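Side-chain contacts in endoglucanase (Humicola insolens, PDB 1DYS), which hydrolyses internal beta-1,4-glucosidic linkages in cellulose and so contributes to the breakdown of plant biomass: residues A[86-91]-A[161-166]; A[90-95]-A[137-142]; A[143-148]-A[197-202]. All coordinates share one frame; numbering follows the deposited sequence.

Contact 1: A[86-91]-A[161-166]; sequences YNLPDR and EAIGYA
Leu-88 faces Ala-162 with 7.2 Å between their CA atoms, where the loop after strand 79-85 passes beside helix 150-169 and folds into a type II beta turn from Leu-88 to Arg-91. The contact lies in the glycoside hydrolase family 6 fold, a distorted alpha/beta barrel, where a loop following one strand of the parallel sheet packs on an outer helix. It is buried and wholly apolar. Leu-88 carries most of it: with CG anti to the backbone N (chi1 -159°), its branch swings across to the helix and one methyl, CD1, does all the touching. That methyl sits 3.7 Å from Ala-162 CB, whose bond from the backbone points toward the loop, and 3.9 Å from Ile-163 CG1. The leucine and isoleucine side chains cross at about a right angle, and the methyl lies against CG1, short of the end of the isoleucine. Pro-89 adds a looser contact through CD, which reaches 4.3 Å from Ala-162 CB. Helix 140-146 contributes Ala-140, which touches both Leu-88 and Ile-163 and extends the apolar patch.

On the loop side, Arg-91, the last residue of the turn, reaches back to Tyr-86, ahead of the turn. Its guanidinium lies parallel to the tyrosine ring and offset over the CE2 side, 3.5 Å away, with Arg-91 CD also above the rim. From there Arg-91 NH1 donates to Tyr-86 O at 2.8 Å, a bent bond of 131° at the hydrogen that comes from above the carbonyl plane.

Contact 2: A[90-95]-A[137-142]; sequences DRDCSA and EPDAIG
Asp-92 OD1 comes within 4.1 Å of Asp-139 CB, yet no direct hydrogen bond joins the two segments; water does the joining. Both residues are probably proton donors of the active site, and their nearest carboxylate oxygens, Asp-92 OD1 and Asp-139 OD2, stay 4.5 Å apart. The two carboxylate planes are turned 70° against each other. One water spans the gap between the carboxylates, donating to Asp-92 OD1 at 2.7 Å and to Asp-139 OD2 at 3.0 Å. A second, sharing the same OD1 of Asp-92, lies 2.8 Å from it and equally near Pro-138 O, though not all the acceptors around this water can be served at once.

The other oxygen is held by the protein: Tyr-86 OH and Ser-99 OG both hydrogen-bond to Asp-92 OD2, anchoring one end of the carboxylate. CG of Asp-92 lies beside the backbone N (chi1 -62°), with OD1 on the side of Asp-139. The two loops follow the neighbouring parallel strands 79-85 and 132-136, and their position past the C-terminal ends of the strands is where family 6 cellulases place their active site. Trp-52 and Trp-186, likely substrate-binding residues, lie close to Pro-138 and Asp-139 respectively.

Further back, Asp-139 lies in a type II beta turn from Glu-137 to Ala-140 and at the N-cap position of helix 140-146, but its side chain makes no capping bond and is turned to the water instead; Ala-140 N bonds Glu-137 O at 3.0 Å. The backbone Asp-139 N is fixed by Asp-180 OD2. Behind Asp-92 the chain enters a short 3-10 segment, pinned to helix 150-169 by the disulfide of Cys-93 with Cys-152.

Contact 3: A[143-148]-A[197-202]; sequences NMVTGT and AQEVAT
Glu-199 brings helix 190-207 against Val-145 and Met-144 of helix 140-146, its CA 7.1 Å from that of Val-145. Just before it, Gln-198 O accepts two hydrogen bonds, from N and OG1 of Thr-202, which reach it from opposite faces of its plane. Glu-199 CB touches Val-145 CG2 at 4.3 Å. Beyond CB the chain bends at chi2 and crosses Met-144 at about a right angle, CG lying 3.9 Å from Met-144 CB. OE2 meets Met-144 SD end-on, in the plane of the thioether and opposite its CE methyl, at 3.2 Å, and lies 3.5 Å from Met-144 CG. First torsions away from the staggered positions in both residues (-144° in Glu-199, -105° in Met-144) suggest that this tight fit costs some strain.

OE2 also takes a salt bridge from Arg-156 NH1 and a hydrogen bond from Gln-160 NE2. With an alanine in place of Glu-199, Arg-156 would probably lose its charge partner and the methionine chain be freer to turn. The glutamate is thus probably kept ionised although buried, its charge answered from helix 150-169: one oxygen, OE2, holds the arginine and the glutamine and also abuts the sulfur, while CB and CG do the aliphatic packing.

In the fold
Contacts 1 and 3 are buried, whereas contact 2 lies at the surface, bridged by ordered water in the probable active site. Contact 1 is purely apolar; contact 2 is polar and water-mediated; contact 3 mixes aliphatic packing with a buried acid. Contacts 1 and 2 begin from the same loop and share Asp-90 and Arg-91, and Asn-87 N probably hydrogen-bonds Glu-137 OE2 between them. Contacts 2 and 3 both use helix 140-146: its start carries a probable proton donor, and its later turn packs on helix 190-207. Asn-143 OD1, probably bonded by Ser-94 N, joins these two. Packing of Ile-163 CD1 on Met-144 CE connects contact 1 to contact 3.

Contact 1: A[86-91]-A[161-166]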
ATOM      1  N   TYR A  86      13.062   5.766  -0.523  1.00 13.64           N
ATOM      2  CA  TYR A  86      12.464   4.671  -1.288  1.00 10.83           C
ATOM      3  C   TYR A  86      11.152   5.075  -1.948  1.00 15.34           C
ATOM      4  O   TYR A  86      10.101   4.765  -1.400  1.00 14.86           O
ATOM      5  CB  TYR A  86      12.253   3.479  -0.331  1.00 12.42           C
ATOM      6  CG  TYR A  86      11.644   2.216  -0.830  1.00 12.60           C
ATOM      7  CD1 TYR A  86      12.106   1.547  -1.960  1.00  9.94           C
ATOM      8  CD2 TYR A  86      10.556   1.622  -0.171  1.00 13.74           C
ATOM      9  CE1 TYR A  86      11.572   0.339  -2.407  1.00 12.13           C
ATOM     10  CE2 TYR A  86       9.992   0.447  -0.603  1.00 16.78           C
ATOM     11  CZ  TYR A  86      10.495  -0.197  -1.723  1.00 15.36           C
ATOM     12  OH  TYR A  86       9.911  -1.379  -2.132  1.00 14.76           O
ATOM     13  N   ASN A  87      11.258   5.779  -3.068  1.00 15.39           N
ATOM     14  CA  ASN A  87      10.004   6.129  -3.794  1.00 10.89           C
ATOM     15  C   ASN A  87      10.241   6.218  -5.281  1.00 12.51           C
ATOM     16  O   ASN A  87       9.586   7.013  -6.009  1.00 14.17           O
ATOM     17  CB  ASN A  87       9.454   7.419  -3.198  1.00 12.53           C
ATOM     18  CG  ASN A  87       7.962   7.588  -3.510  1.00 15.12           C
ATOM     19  OD1 ASN A  87       7.265   6.637  -3.862  1.00 13.51           O
ATOM     20  ND2 ASN A  87       7.485   8.811  -3.375  1.00 14.63           N
ATOM     21  N   LEU A  88      11.127   5.375  -5.813  1.00 12.48           N
ATOM     22  CA  LEU A  88      11.424   5.429  -7.251  1.00 13.76           C
ATOM     23  C   LEU A  88      10.207   5.234  -8.118  1.00 13.37           C
ATOM     24  O   LEU A  88       9.277   4.450  -7.865  1.00 14.66           O
ATOM     25  CB  LEU A  88      12.382   4.233  -7.540  1.00 16.32           C
ATOM     26  CG  LEU A  88      13.247   4.309  -8.799  1.00 16.68           C
ATOM     27  CD1 LEU A  88      14.227   5.472  -8.699  1.00 16.55           C
ATOM     28  CD2 LEU A  88      13.988   2.984  -8.984  1.00 16.00           C
ATOM     29  N   PRO A  89      10.145   5.981  -9.208  1.00 15.44           N
ATOM     30  CA  PRO A  89       9.062   5.759 -10.162  1.00 15.41           C
ATOM     31  C   PRO A  89       9.216   4.358 -10.728  1.00 15.17           C
ATOM     32  O   PRO A  89      10.327   3.843 -10.998  1.00 14.69           O
ATOM     33  CB  PRO A  89       9.216   6.819 -11.272  1.00 15.65           C
ATOM     34  CG  PRO A  89      10.166   7.771 -10.634  1.00 15.43           C
ATOM     35  CD  PRO A  89      11.051   7.037  -9.633  1.00 12.94           C
ATOM     36  N   ASP A  90       8.118   3.624 -10.847  1.00 12.82           N
ATOM     37  CA  ASP A  90       8.082   2.244 -11.306  1.00 16.10           C
ATOM     38  C   ASP A  90       8.929   1.333 -10.413  1.00 19.34           C
ATOM     39  O   ASP A  90       9.636   0.404 -10.854  1.00 17.20           O
ATOM     40  CB  ASP A  90       8.565   2.115 -12.762  1.00 13.45           C
ATOM     41  CG  ASP A  90       7.538   2.672 -13.739  1.00 24.51           C
ATOM     42  OD1 ASP A  90       6.530   3.242 -13.261  1.00 19.04           O
ATOM     43  OD2 ASP A  90       7.765   2.545 -14.969  1.00 18.33           O
ATOM     44  N   ARG A  91       8.881   1.654  -9.132  1.00 13.43           N
ATOM     45  CA  ARG A  91       9.560   0.955  -8.047  1.00 14.50           C
ATOM     46  C   ARG A  91       9.389  -0.552  -8.116  1.00 14.98           C
ATOM     47  O   ARG A  91       8.320  -1.040  -8.485  1.00 15.76           O
ATOM     48  CB  ARG A  91       8.913   1.432  -6.729  1.00 13.98           C
ATOM     49  CG  ARG A  91       9.858   1.358  -5.527  1.00 13.34           C
ATOM     50  CD  ARG A  91       9.309   2.156  -4.352  1.00 13.92           C
ATOM     51  NE  ARG A  91       8.122   1.499  -3.751  1.00 13.23           N
ATOM     52  CZ  ARG A  91       7.540   2.030  -2.677  1.00 12.35           C
ATOM     53  NH1 ARG A  91       7.922   3.142  -2.047  1.00 13.29           N
ATOM     54  NH2 ARG A  91       6.447   1.369  -2.211  1.00 14.70           N
ATOM     55  N   GLU A 161      18.498   8.006 -14.118  1.00 17.66           N
ATOM     56  CA  GLU A 161      18.458   9.448 -13.961  1.00 18.15           C
ATOM     57  C   GLU A 161      17.851   9.836 -12.609  1.00 20.38           C
ATOM     58  O   GLU A 161      18.342  10.752 -11.947  1.00 20.25           O
ATOM     59  CB  GLU A 161      17.650  10.100 -15.098  1.00 20.40           C
ATOM     60  CG  GLU A 161      17.498  11.603 -14.905  1.00 26.49           C
ATOM     61  CD  GLU A 161      16.854  12.300 -16.089  1.00 32.47           C
ATOM     62  OE1 GLU A 161      16.785  11.684 -17.174  1.00 29.68           O
ATOM     63  OE2 GLU A 161      16.429  13.468 -15.948  1.00 33.32           O
ATOM     64  N   ALA A 162      16.808   9.111 -12.172  1.00 21.33           N
ATOM     65  CA  ALA A 162      16.215   9.410 -10.876  1.00 18.84           C
ATOM     66  C   ALA A 162      17.197   9.222  -9.720  1.00 16.13           C
ATOM     67  O   ALA A 162      17.272  10.067  -8.823  1.00 16.11           O
ATOM     68  CB  ALA A 162      15.000   8.534 -10.572  1.00 17.53           C
ATOM     69  N   ILE A 163      17.904   8.098  -9.738  1.00 17.98           N
ATOM     70  CA  ILE A 163      18.830   7.815  -8.627  1.00 14.97           C
ATOM     71  C   ILE A 163      20.011   8.791  -8.645  1.00 18.57           C
ATOM     72  O   ILE A 163      20.455   9.371  -7.632  1.00 16.69           O
ATOM     73  CB  ILE A 163      19.288   6.361  -8.684  1.00 17.85           C
ATOM     74  CG1 ILE A 163      18.120   5.375  -8.518  1.00 19.40           C
ATOM     75  CG2 ILE A 163      20.292   6.166  -7.540  1.00 22.22           C
ATOM     76  CD1 ILE A 163      18.530   3.906  -8.557  1.00 18.79           C
ATOM     77  N   GLY A 164      20.498   9.051  -9.880  1.00 20.77           N
ATOM     78  CA  GLY A 164      21.598  10.030  -9.998  1.00 17.85           C
ATOM     79  C   GLY A 164      21.149  11.373  -9.448  1.00 15.29           C
ATOM     80  O   GLY A 164      21.936  12.099  -8.850  1.00 20.23           O
ATOM     81  N   TYR A 165      19.882  11.737  -9.723  1.00 17.68           N
ATOM     82  CA  TYR A 165      19.350  12.980  -9.228  1.00 14.10           C
ATOM     83  C   TYR A 165      19.306  13.019  -7.697  1.00 17.53           C
ATOM     84  O   TYR A 165      19.709  14.018  -7.091  1.00 19.89           O
ATOM     85  CB  TYR A 165      17.955  13.286  -9.812  1.00 12.38           C
ATOM     86  CG  TYR A 165      17.423  14.611  -9.310  1.00 17.60           C
ATOM     87  CD1 TYR A 165      17.819  15.782  -9.985  1.00 19.80           C
ATOM     88  CD2 TYR A 165      16.577  14.777  -8.238  1.00 18.96           C
ATOM     89  CE1 TYR A 165      17.388  17.013  -9.550  1.00 20.15           C
ATOM     90  CE2 TYR A 165      16.155  16.013  -7.796  1.00 20.01           C
ATOM     91  CZ  TYR A 165      16.553  17.152  -8.469  1.00 17.49           C
ATOM     92  OH  TYR A 165      16.138  18.395  -8.075  1.00 21.23           O
ATOM     93  N   ALA A 166      18.901  11.888  -7.122  1.00 16.23           N
ATOM     94  CA  ALA A 166      18.868  11.832  -5.653  1.00 16.91           C
ATOM     95  C   ALA A 166      20.278  11.960  -5.059  1.00 15.92           C
ATOM     96  O   ALA A 166      20.404  12.759  -4.121  1.00 16.18           O
ATOM     97  CB  ALA A 166      18.222  10.493  -5.318  1.00 15.30           C
TER

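Contact 2: A[90-95]-A[137-142]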
ATOM      1  N   ASP A  90       8.118   3.624 -10.847  1.00 12.82           N
ATOM      2  CA  ASP A  90       8.082   2.244 -11.306  1.00 16.10           C
ATOM      3  C   ASP A  90       8.929   1.333 -10.413  1.00 19.34           C
ATOM      4  O   ASP A  90       9.636   0.404 -10.854  1.00 17.20           O
ATOM      5  CB  ASP A  90       8.565   2.115 -12.762  1.00 13.45           C
ATOM      6  CG  ASP A  90       7.538   2.672 -13.739  1.00 24.51           C
ATOM      7  OD1 ASP A  90       6.530   3.242 -13.261  1.00 19.04           O
ATOM      8  OD2 ASP A  90       7.765   2.545 -14.969  1.00 18.33           O
ATOM      9  N   ARG A  91       8.881   1.654  -9.132  1.00 13.43           N
ATOM     10  CA  ARG A  91       9.560   0.955  -8.047  1.00 14.50           C
ATOM     11  C   ARG A  91       9.389  -0.552  -8.116  1.00 14.98           C
ATOM     12  O   ARG A  91       8.320  -1.040  -8.485  1.00 15.76           O
ATOM     13  CB  ARG A  91       8.913   1.432  -6.729  1.00 13.98           C
ATOM     14  CG  ARG A  91       9.858   1.358  -5.527  1.00 13.34           C
ATOM     15  CD  ARG A  91       9.309   2.156  -4.352  1.00 13.92           C
ATOM     16  NE  ARG A  91       8.122   1.499  -3.751  1.00 13.23           N
ATOM     17  CZ  ARG A  91       7.540   2.030  -2.677  1.00 12.35           C
ATOM     18  NH1 ARG A  91       7.922   3.142  -2.047  1.00 13.29           N
ATOM     19  NH2 ARG A  91       6.447   1.369  -2.211  1.00 14.70           N
ATOM     20  N   ASP A  92      10.499  -1.302  -7.878  1.00 11.96           N
ATOM     21  CA  ASP A  92      10.461  -2.757  -7.944  1.00 17.95           C
ATOM     22  C   ASP A  92       9.878  -3.229  -9.278  1.00 15.83           C
ATOM     23  O   ASP A  92       8.951  -4.026  -9.350  1.00 13.78           O
ATOM     24  CB  ASP A  92       9.639  -3.352  -6.799  1.00 14.41           C
ATOM     25  CG  ASP A  92      10.247  -3.017  -5.451  1.00 16.54           C
ATOM     26  OD1 ASP A  92      11.357  -3.549  -5.215  1.00 18.60           O
ATOM     27  OD2 ASP A  92       9.703  -2.250  -4.620  1.00 16.72           O
ATOM     28  N   CYS A  93      10.569  -2.808 -10.363  1.00 14.74           N
ATOM     29  CA  CYS A  93       9.957  -3.008 -11.686  1.00 18.87           C
ATOM     30  C   CYS A  93       9.719  -4.446 -12.053  1.00 16.21           C
ATOM     31  O   CYS A  93       8.857  -4.813 -12.877  1.00 21.36           O
ATOM     32  CB  CYS A  93      10.770  -2.259 -12.758  1.00 17.56           C
ATOM     33  SG  CYS A  93      12.416  -2.934 -13.042  1.00 17.27           S
ATOM     34  N   SER A  94      10.491  -5.406 -11.511  1.00 17.34           N
ATOM     35  CA  SER A  94      10.355  -6.805 -11.876  1.00 19.63           C
ATOM     36  C   SER A  94       8.990  -7.380 -11.574  1.00 22.85           C
ATOM     37  O   SER A  94       8.633  -8.351 -12.262  1.00 23.92           O
ATOM     38  CB  SER A  94      11.452  -7.676 -11.270  1.00 18.36           C
ATOM     39  OG  SER A  94      12.707  -7.389 -11.888  0.50 18.80           O
ATOM     40  N   ALA A  95       8.170  -6.758 -10.727  1.00 18.96           N
ATOM     41  CA  ALA A  95       6.827  -7.236 -10.462  1.00 23.37           C
ATOM     42  C   ALA A  95       5.845  -6.701 -11.504  1.00 20.16           C
ATOM     43  O   ALA A  95       4.719  -7.189 -11.562  1.00 21.70           O
ATOM     44  CB  ALA A  95       6.457  -6.837  -9.048  1.00 22.92           C
ATOM     45  N   GLU A 137      17.241   3.741  -2.351  1.00 12.51           N
ATOM     46  CA  GLU A 137      16.381   2.910  -3.156  1.00 14.89           C
ATOM     47  C   GLU A 137      16.665   1.423  -3.197  1.00 11.61           C
ATOM     48  O   GLU A 137      17.210   0.794  -4.130  1.00 13.87           O
ATOM     49  CB  GLU A 137      16.406   3.462  -4.609  1.00 12.34           C
ATOM     50  CG  GLU A 137      15.834   4.873  -4.746  1.00 13.28           C
ATOM     51  CD  GLU A 137      14.315   4.962  -4.491  1.00 12.17           C
ATOM     52  OE1 GLU A 137      13.653   3.911  -4.446  1.00 11.92           O
ATOM     53  OE2 GLU A 137      13.832   6.093  -4.439  1.00 13.65           O
ATOM     54  N   PRO A 138      16.284   0.743  -2.137  1.00 12.86           N
ATOM     55  CA  PRO A 138      16.395  -0.696  -1.974  1.00  8.34           C
ATOM     56  C   PRO A 138      15.917  -1.427  -3.227  1.00 14.11           C
ATOM     57  O   PRO A 138      14.912  -1.173  -3.869  1.00 12.67           O
ATOM     58  CB  PRO A 138      15.517  -1.049  -0.770  1.00 13.80           C
ATOM     59  CG  PRO A 138      15.622   0.242   0.030  1.00 14.20           C
ATOM     60  CD  PRO A 138      15.614   1.385  -0.974  1.00 14.92           C
ATOM     61  N   ASP A 139      16.722  -2.391  -3.656  1.00 13.22           N
ATOM     62  CA  ASP A 139      16.595  -3.294  -4.764  1.00 14.09           C
ATOM     63  C   ASP A 139      16.599  -2.628  -6.135  1.00 15.12           C
ATOM     64  O   ASP A 139      16.368  -3.357  -7.089  1.00 15.93           O
ATOM     65  CB  ASP A 139      15.364  -4.229  -4.654  1.00 13.10           C
ATOM     66  CG  ASP A 139      15.540  -5.164  -3.479  1.00 15.49           C
ATOM     67  OD1 ASP A 139      16.737  -5.440  -3.152  1.00 14.68           O
ATOM     68  OD2 ASP A 139      14.543  -5.659  -2.904  1.00 18.06           O
ATOM     69  N   ALA A 140      16.753  -1.303  -6.255  1.00 14.06           N
ATOM     70  CA  ALA A 140      16.661  -0.695  -7.597  1.00 13.79           C
ATOM     71  C   ALA A 140      17.772  -1.260  -8.483  1.00 15.47           C
ATOM     72  O   ALA A 140      17.488  -1.616  -9.602  1.00 17.78           O
ATOM     73  CB  ALA A 140      16.750   0.827  -7.527  1.00 12.43           C
ATOM     74  N   ILE A 141      19.000  -1.242  -7.986  1.00 15.62           N
ATOM     75  CA  ILE A 141      20.092  -1.801  -8.839  1.00 14.08           C
ATOM     76  C   ILE A 141      19.908  -3.248  -9.172  1.00 19.31           C
ATOM     77  O   ILE A 141      20.182  -3.698 -10.302  1.00 20.35           O
ATOM     78  CB  ILE A 141      21.409  -1.478  -8.137  1.00 16.62           C
ATOM     79  CG1 ILE A 141      21.630   0.036  -8.246  1.00 22.60           C
ATOM     80  CG2 ILE A 141      22.591  -2.217  -8.777  1.00 20.87           C
ATOM     81  CD1 ILE A 141      22.844   0.490  -7.471  1.00 22.62           C
ATOM     82  N   GLY A 142      19.363  -4.064  -8.267  1.00 16.46           N
ATOM     83  CA  GLY A 142      19.061  -5.466  -8.553  1.00 17.32           C
ATOM     84  C   GLY A 142      18.131  -5.546  -9.764  1.00 19.41           C
ATOM     85  O   GLY A 142      18.392  -6.277 -10.712  1.00 18.39           O
TER
HETATM   86  O   HOH W   1      13.614  -2.095  -6.126  1.00 18.79           O
HETATM   87  O   HOH W   2      12.014  -3.997  -2.670  1.00 27.32           O

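Contact 3: A[143-148]-A[197-202]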
ATOM      1  N   ASN A 143      17.042  -4.791  -9.732  1.00 18.77           N
ATOM      2  CA  ASN A 143      16.059  -4.772 -10.815  1.00 18.65           C
ATOM      3  C   ASN A 143      16.677  -4.263 -12.112  1.00 25.02           C
ATOM      4  O   ASN A 143      16.271  -4.714 -13.197  1.00 24.01           O
ATOM      5  CB  ASN A 143      14.874  -3.944 -10.325  1.00 16.63           C
ATOM      6  CG  ASN A 143      13.871  -4.660  -9.451  1.00 15.12           C
ATOM      7  OD1 ASN A 143      13.069  -5.417  -9.985  1.00 25.88           O
ATOM      8  ND2 ASN A 143      13.932  -4.389  -8.155  1.00 17.49           N
ATOM      9  N   MET A 144      17.643  -3.354 -12.046  1.00 18.94           N
ATOM     10  CA  MET A 144      18.336  -2.860 -13.223  1.00 26.82           C
ATOM     11  C   MET A 144      19.285  -3.889 -13.838  1.00 32.01           C
ATOM     12  O   MET A 144      19.283  -4.008 -15.080  1.00 35.38           O
ATOM     13  CB  MET A 144      19.172  -1.628 -12.892  1.00 27.38           C
ATOM     14  CG  MET A 144      18.622  -0.294 -13.349  1.00 37.46           C
ATOM     15  SD  MET A 144      19.367   0.982 -12.320  1.00 41.27           S
ATOM     16  CE  MET A 144      18.070   1.246 -11.114  1.00 16.91           C
ATOM     17  N   VAL A 145      20.031  -4.637 -13.047  1.00 28.09           N
ATOM     18  CA  VAL A 145      20.942  -5.666 -13.536  1.00 27.59           C
ATOM     19  C   VAL A 145      20.283  -6.911 -14.099  1.00 34.48           C
ATOM     20  O   VAL A 145      20.748  -7.527 -15.067  1.00 34.53           O
ATOM     21  CB  VAL A 145      21.886  -6.157 -12.403  1.00 28.57           C
ATOM     22  CG1 VAL A 145      22.598  -7.465 -12.742  1.00 36.94           C
ATOM     23  CG2 VAL A 145      22.907  -5.100 -12.038  1.00 30.18           C
ATOM     24  N   THR A 146      19.280  -7.437 -13.421  1.00 25.46           N
ATOM     25  CA  THR A 146      18.671  -8.698 -13.834  1.00 27.86           C
ATOM     26  C   THR A 146      17.290  -8.510 -14.427  1.00 27.16           C
ATOM     27  O   THR A 146      16.644  -9.470 -14.850  1.00 31.17           O
ATOM     28  CB  THR A 146      18.647  -9.644 -12.619  1.00 31.04           C
ATOM     29  OG1 THR A 146      17.835  -9.014 -11.609  1.00 24.62           O
ATOM     30  CG2 THR A 146      20.044  -9.865 -12.058  1.00 38.27           C
ATOM     31  N   GLY A 147      16.796  -7.274 -14.473  1.00 22.60           N
ATOM     32  CA  GLY A 147      15.454  -6.997 -14.952  1.00 22.02           C
ATOM     33  C   GLY A 147      15.356  -6.983 -16.474  1.00 22.12           C
ATOM     34  O   GLY A 147      15.591  -5.924 -17.048  1.00 25.38           O
ATOM     35  N   THR A 148      14.958  -8.088 -17.083  1.00 22.71           N
ATOM     36  CA  THR A 148      14.854  -8.105 -18.551  1.00 22.82           C
ATOM     37  C   THR A 148      13.450  -8.030 -19.124  1.00 27.70           C
ATOM     38  O   THR A 148      13.285  -8.099 -20.353  1.00 24.98           O
ATOM     39  CB  THR A 148      15.474  -9.407 -19.102  1.00 26.91           C
ATOM     40  OG1 THR A 148      14.777 -10.500 -18.504  1.00 32.28           O
ATOM     41  CG2 THR A 148      16.963  -9.479 -18.789  1.00 25.46           C
ATOM     42  N   ALA A 197      28.705  -3.619 -10.466  1.00 22.38           N
ATOM     43  CA  ALA A 197      29.607  -2.477 -10.419  1.00 18.61           C
ATOM     44  C   ALA A 197      29.441  -1.520 -11.581  1.00 17.24           C
ATOM     45  O   ALA A 197      29.612  -0.315 -11.418  1.00 21.98           O
ATOM     46  CB  ALA A 197      31.066  -2.964 -10.365  1.00 22.57           C
ATOM     47  N   GLN A 198      29.102  -2.056 -12.756  1.00 25.96           N
ATOM     48  CA  GLN A 198      28.892  -1.258 -13.954  1.00 24.97           C
ATOM     49  C   GLN A 198      27.678  -0.348 -13.764  1.00 24.11           C
ATOM     50  O   GLN A 198      27.673   0.823 -14.133  1.00 25.56           O
ATOM     51  CB  GLN A 198      28.707  -2.162 -15.187  1.00 28.98           C
ATOM     52  CG  GLN A 198      28.511  -1.341 -16.477  1.00 24.27           C
ATOM     53  CD  GLN A 198      29.778  -0.502 -16.672  1.00 34.76           C
ATOM     54  OE1 GLN A 198      30.841  -1.116 -16.783  1.00 36.44           O
ATOM     55  NE2 GLN A 198      29.690   0.820 -16.669  1.00 38.30           N
ATOM     56  N   GLU A 199      26.631  -0.942 -13.169  1.00 25.95           N
ATOM     57  CA  GLU A 199      25.420  -0.161 -12.880  1.00 25.16           C
ATOM     58  C   GLU A 199      25.711   0.998 -11.957  1.00 21.81           C
ATOM     59  O   GLU A 199      25.234   2.123 -12.188  1.00 26.10           O
ATOM     60  CB  GLU A 199      24.340  -1.068 -12.305  1.00 27.77           C
ATOM     61  CG  GLU A 199      22.919  -0.745 -12.718  1.00 32.81           C
ATOM     62  CD  GLU A 199      22.728  -0.231 -14.125  1.00 36.59           C
ATOM     63  OE1 GLU A 199      23.368  -0.678 -15.089  1.00 33.97           O
ATOM     64  OE2 GLU A 199      21.861   0.681 -14.254  1.00 37.28           O
ATOM     65  N   VAL A 200      26.465   0.774 -10.875  1.00 21.28           N
ATOM     66  CA  VAL A 200      26.865   1.842  -9.975  1.00 17.50           C
ATOM     67  C   VAL A 200      27.720   2.870 -10.713  1.00 18.55           C
ATOM     68  O   VAL A 200      27.532   4.061 -10.510  1.00 22.64           O
ATOM     69  CB  VAL A 200      27.612   1.213  -8.777  1.00 20.34           C
ATOM     70  CG1 VAL A 200      28.238   2.262  -7.903  1.00 18.70           C
ATOM     71  CG2 VAL A 200      26.663   0.308  -7.981  1.00 20.27           C
ATOM     72  N   ALA A 201      28.665   2.391 -11.552  1.00 22.75           N
ATOM     73  CA  ALA A 201      29.479   3.389 -12.252  1.00 23.99           C
ATOM     74  C   ALA A 201      28.583   4.270 -13.137  1.00 21.12           C
ATOM     75  O   ALA A 201      28.792   5.487 -13.148  1.00 25.72           O
ATOM     76  CB  ALA A 201      30.625   2.799 -13.048  1.00 31.11           C
ATOM     77  N   THR A 202      27.670   3.697 -13.890  1.00 21.45           N
ATOM     78  CA  THR A 202      26.773   4.464 -14.756  1.00 26.32           C
ATOM     79  C   THR A 202      25.936   5.449 -13.967  1.00 26.11           C
ATOM     80  O   THR A 202      25.786   6.594 -14.395  1.00 27.66           O
ATOM     81  CB  THR A 202      25.871   3.507 -15.546  1.00 26.18           C
ATOM     82  OG1 THR A 202      26.704   2.703 -16.385  1.00 30.40           O
ATOM     83  CG2 THR A 202      24.832   4.245 -16.371  1.00 27.67           C
TER